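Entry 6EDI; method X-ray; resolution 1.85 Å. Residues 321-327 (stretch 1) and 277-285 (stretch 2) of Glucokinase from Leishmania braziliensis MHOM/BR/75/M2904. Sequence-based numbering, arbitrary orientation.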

# COMPACT_ATOMS: atom_id res chain seq x y z
N ALA A 321 -1.88 -25.75 21.04
CA ALA A 321 -2.32 -25.85 19.66
C ALA A 321 -3.02 -24.56 19.24
O ALA A 321 -2.84 -24.09 18.12
CB ALA A 321 -3.27 -27.04 19.48
N ALA A 322 -3.82 -24.00 20.14
CA ALA A 322 -4.57 -22.78 19.85
C ALA A 322 -3.63 -21.60 19.57
O ALA A 322 -3.90 -20.79 18.68
CB ALA A 322 -5.50 -22.45 20.98
N VAL A 323 -2.53 -21.52 20.33
CA VAL A 323 -1.50 -20.50 20.09
C VAL A 323 -0.78 -20.76 18.78
O VAL A 323 -0.53 -19.83 18.00
CB VAL A 323 -0.48 -20.46 21.24
CG1 VAL A 323 0.72 -19.60 20.86
CG2 VAL A 323 -1.12 -19.89 22.46
N ASP A 324 -0.44 -22.02 18.54
CA ASP A 324 0.26 -22.40 17.31
C ASP A 324 -0.59 -22.03 16.09
O ASP A 324 -0.07 -21.44 15.14
CB ASP A 324 0.58 -23.90 17.31
CG ASP A 324 1.39 -24.33 16.09
OD1 ASP A 324 2.44 -23.71 15.80
OD2 ASP A 324 0.96 -25.29 15.43
N ARG A 325 -1.88 -22.38 16.12
CA ARG A 325 -2.77 -22.02 15.02
C ARG A 325 -2.89 -20.50 14.87
O ARG A 325 -2.97 -19.98 13.74
CB ARG A 325 -4.16 -22.66 15.17
CG ARG A 325 -5.01 -22.52 13.90
CD ARG A 325 -6.45 -22.97 14.04
NE ARG A 325 -6.59 -24.38 14.39
CZ ARG A 325 -6.52 -25.38 13.52
NH1 ARG A 325 -6.29 -25.14 12.23
NH2 ARG A 325 -6.65 -26.63 13.94
N LEU A 326 -2.89 -19.80 15.99
CA LEU A 326 -2.99 -18.34 16.00
C LEU A 326 -1.88 -17.72 15.17
O LEU A 326 -2.13 -16.95 14.25
CB LEU A 326 -2.94 -17.78 17.43
CG LEU A 326 -3.46 -16.34 17.58
CD1 LEU A 326 -4.99 -16.31 17.51
CD2 LEU A 326 -2.98 -15.65 18.85
N TYR A 327 -0.63 -18.06 15.50
CA TYR A 327 0.50 -17.52 14.78
C TYR A 327 0.72 -18.12 13.38
O TYR A 327 1.29 -17.47 12.50
CB TYR A 327 1.75 -17.62 15.64
CG TYR A 327 1.67 -16.67 16.80
CD1 TYR A 327 1.35 -15.33 16.58
CD2 TYR A 327 1.87 -17.10 18.10
CE1 TYR A 327 1.26 -14.44 17.64
CE2 TYR A 327 1.77 -16.22 19.16
CZ TYR A 327 1.47 -14.89 18.92
OH TYR A 327 1.38 -14.01 19.96
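Stretch 2, residues 277-285: AASNGAGLE

Stretch 1 is helical throughout, part of a longer helix, and offers stretch 2 a small apolar surface made by Ala322, Val323 and Leu326. Stretch 2 meets it with a change of backbone: the end of a 3-10 segment at Ala277 and Ala278, a turn through Ser279 and Asn280, then a helix that begins at Gly281 and runs on past Glu285. The two helices run in roughly opposing directions, with 138° between their N-to-C directions, and their axes approach to 9.5 Å. The CA atoms come nearest at the turn, with Ser279 CA 5.1 Å from Leu326 CA.

Two leucines carry most of the contact. Leu326 has its CA-to-CB bond sideways to stretch 2, but chi1 t and chi2 p bring the end of the side chain nearer. Leu326 CD1 reaches the first turn of the helix, 3.5 Å from both Asn280 O and Leu284 N. Those two atoms are already joined, Leu284 N donating to Asn280 O at 2.9 Å, so the methyl packs against a backbone hydrogen bond whose polar groups are paired. Leu326 CD1 also lies 3.7 Å from Ser279 CA and 3.7 Å from Leu284 CB, filling the angle between turn and helix.

Leu284 answers with the same t, p rotamer and the same logic: a sideways CB, an end that comes nearer. Leu284 CD1 settles over the preceding turn of stretch 1, 3.5 Å from Ala322 O and 4.0 Å from Ala322 CB. Ala322 points toward stretch 2, and the leucine methyl lies close to both its CB and its backbone O. Val323 points away at CB, yet with chi1 t Val323 CG2 still comes within 4.1 Å of Leu284 CD1.

The turn is held from within. Asn280, chi1 p, points away from stretch 1 and caps its own helix: Asn280 OD1 accepts from Gly283 N at 2.7 Å. At Gly283 a CB would point toward stretch 1 and lie 4.0 Å from Leu326 CD1, a tolerable distance; the clash would come from Ala277 O, at 2.3 Å. The glycine therefore suits the tight fold of stretch 2 more than the needs of the partner helix.

No direct hydrogen bond crosses the interface. One water links the backbones, its O donating to Ala278 O at 2.8 Å and, weakly, to Arg325 O at 3.3 Å. The rule to read here is economical: 300 Å² buried in all, two leucines in the t, p rotamer, a small residue, Ser279, beside Leu326 where the CA atoms come nearest, and Ala322 against the methyl of Leu284.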

# COMPACT_ATOMS: atom_id res chain seq x y z
N ALA A 277 -9.68 -12.12 12.40
CA ALA A 277 -10.48 -13.00 13.24
C ALA A 277 -9.76 -14.30 13.61
O ALA A 277 -10.12 -14.95 14.57
CB ALA A 277 -11.82 -13.28 12.58
N ALA A 278 -8.74 -14.66 12.84
CA ALA A 278 -7.96 -15.86 13.13
C ALA A 278 -6.63 -15.56 13.80
O ALA A 278 -5.82 -16.47 14.00
CB ALA A 278 -7.71 -16.66 11.83
N SER A 279 -6.39 -14.30 14.16
CA SER A 279 -5.08 -13.91 14.65
C SER A 279 -5.13 -12.95 15.85
O SER A 279 -4.09 -12.52 16.35
CB SER A 279 -4.24 -13.33 13.50
OG SER A 279 -5.00 -12.38 12.76
N ASN A 280 -6.34 -12.62 16.31
CA ASN A 280 -6.53 -11.75 17.49
C ASN A 280 -6.93 -12.51 18.77
O ASN A 280 -6.96 -13.74 18.79
CB ASN A 280 -7.58 -10.69 17.18
CG ASN A 280 -8.96 -11.28 16.93
OD1 ASN A 280 -9.12 -12.50 16.87
ND2 ASN A 280 -9.96 -10.42 16.78
N GLY A 281 -7.26 -11.77 19.84
CA GLY A 281 -7.69 -12.39 21.08
C GLY A 281 -8.93 -13.26 20.91
O GLY A 281 -8.97 -14.41 21.35
N ALA A 282 -9.95 -12.70 20.25
CA ALA A 282 -11.17 -13.43 19.96
C ALA A 282 -10.88 -14.73 19.25
O ALA A 282 -11.46 -15.77 19.58
CB ALA A 282 -12.10 -12.58 19.13
N GLY A 283 -9.99 -14.68 18.26
CA GLY A 283 -9.60 -15.86 17.52
C GLY A 283 -8.86 -16.85 18.40
O GLY A 283 -9.04 -18.06 18.26
N LEU A 284 -8.01 -16.36 19.29
CA LEU A 284 -7.26 -17.25 20.18
C LEU A 284 -8.23 -18.03 21.08
O LEU A 284 -8.08 -19.24 21.30
CB LEU A 284 -6.24 -16.49 21.02
CG LEU A 284 -5.49 -17.44 21.96
CD1 LEU A 284 -4.75 -18.51 21.16
CD2 LEU A 284 -4.54 -16.68 22.87
N GLU A 285 -9.23 -17.32 21.59
CA GLU A 285 -10.27 -17.94 22.40
C GLU A 285 -11.08 -18.97 21.61
O GLU A 285 -11.43 -20.03 22.14
CB GLU A 285 -11.18 -16.87 23.01
CG GLU A 285 -10.40 -15.93 23.95
CD GLU A 285 -11.24 -14.83 24.55
OE1 GLU A 285 -12.45 -14.76 24.27
OE2 GLU A 285 -10.66 -14.02 25.31
O HOH W 1 -6.17 -19.26 13.93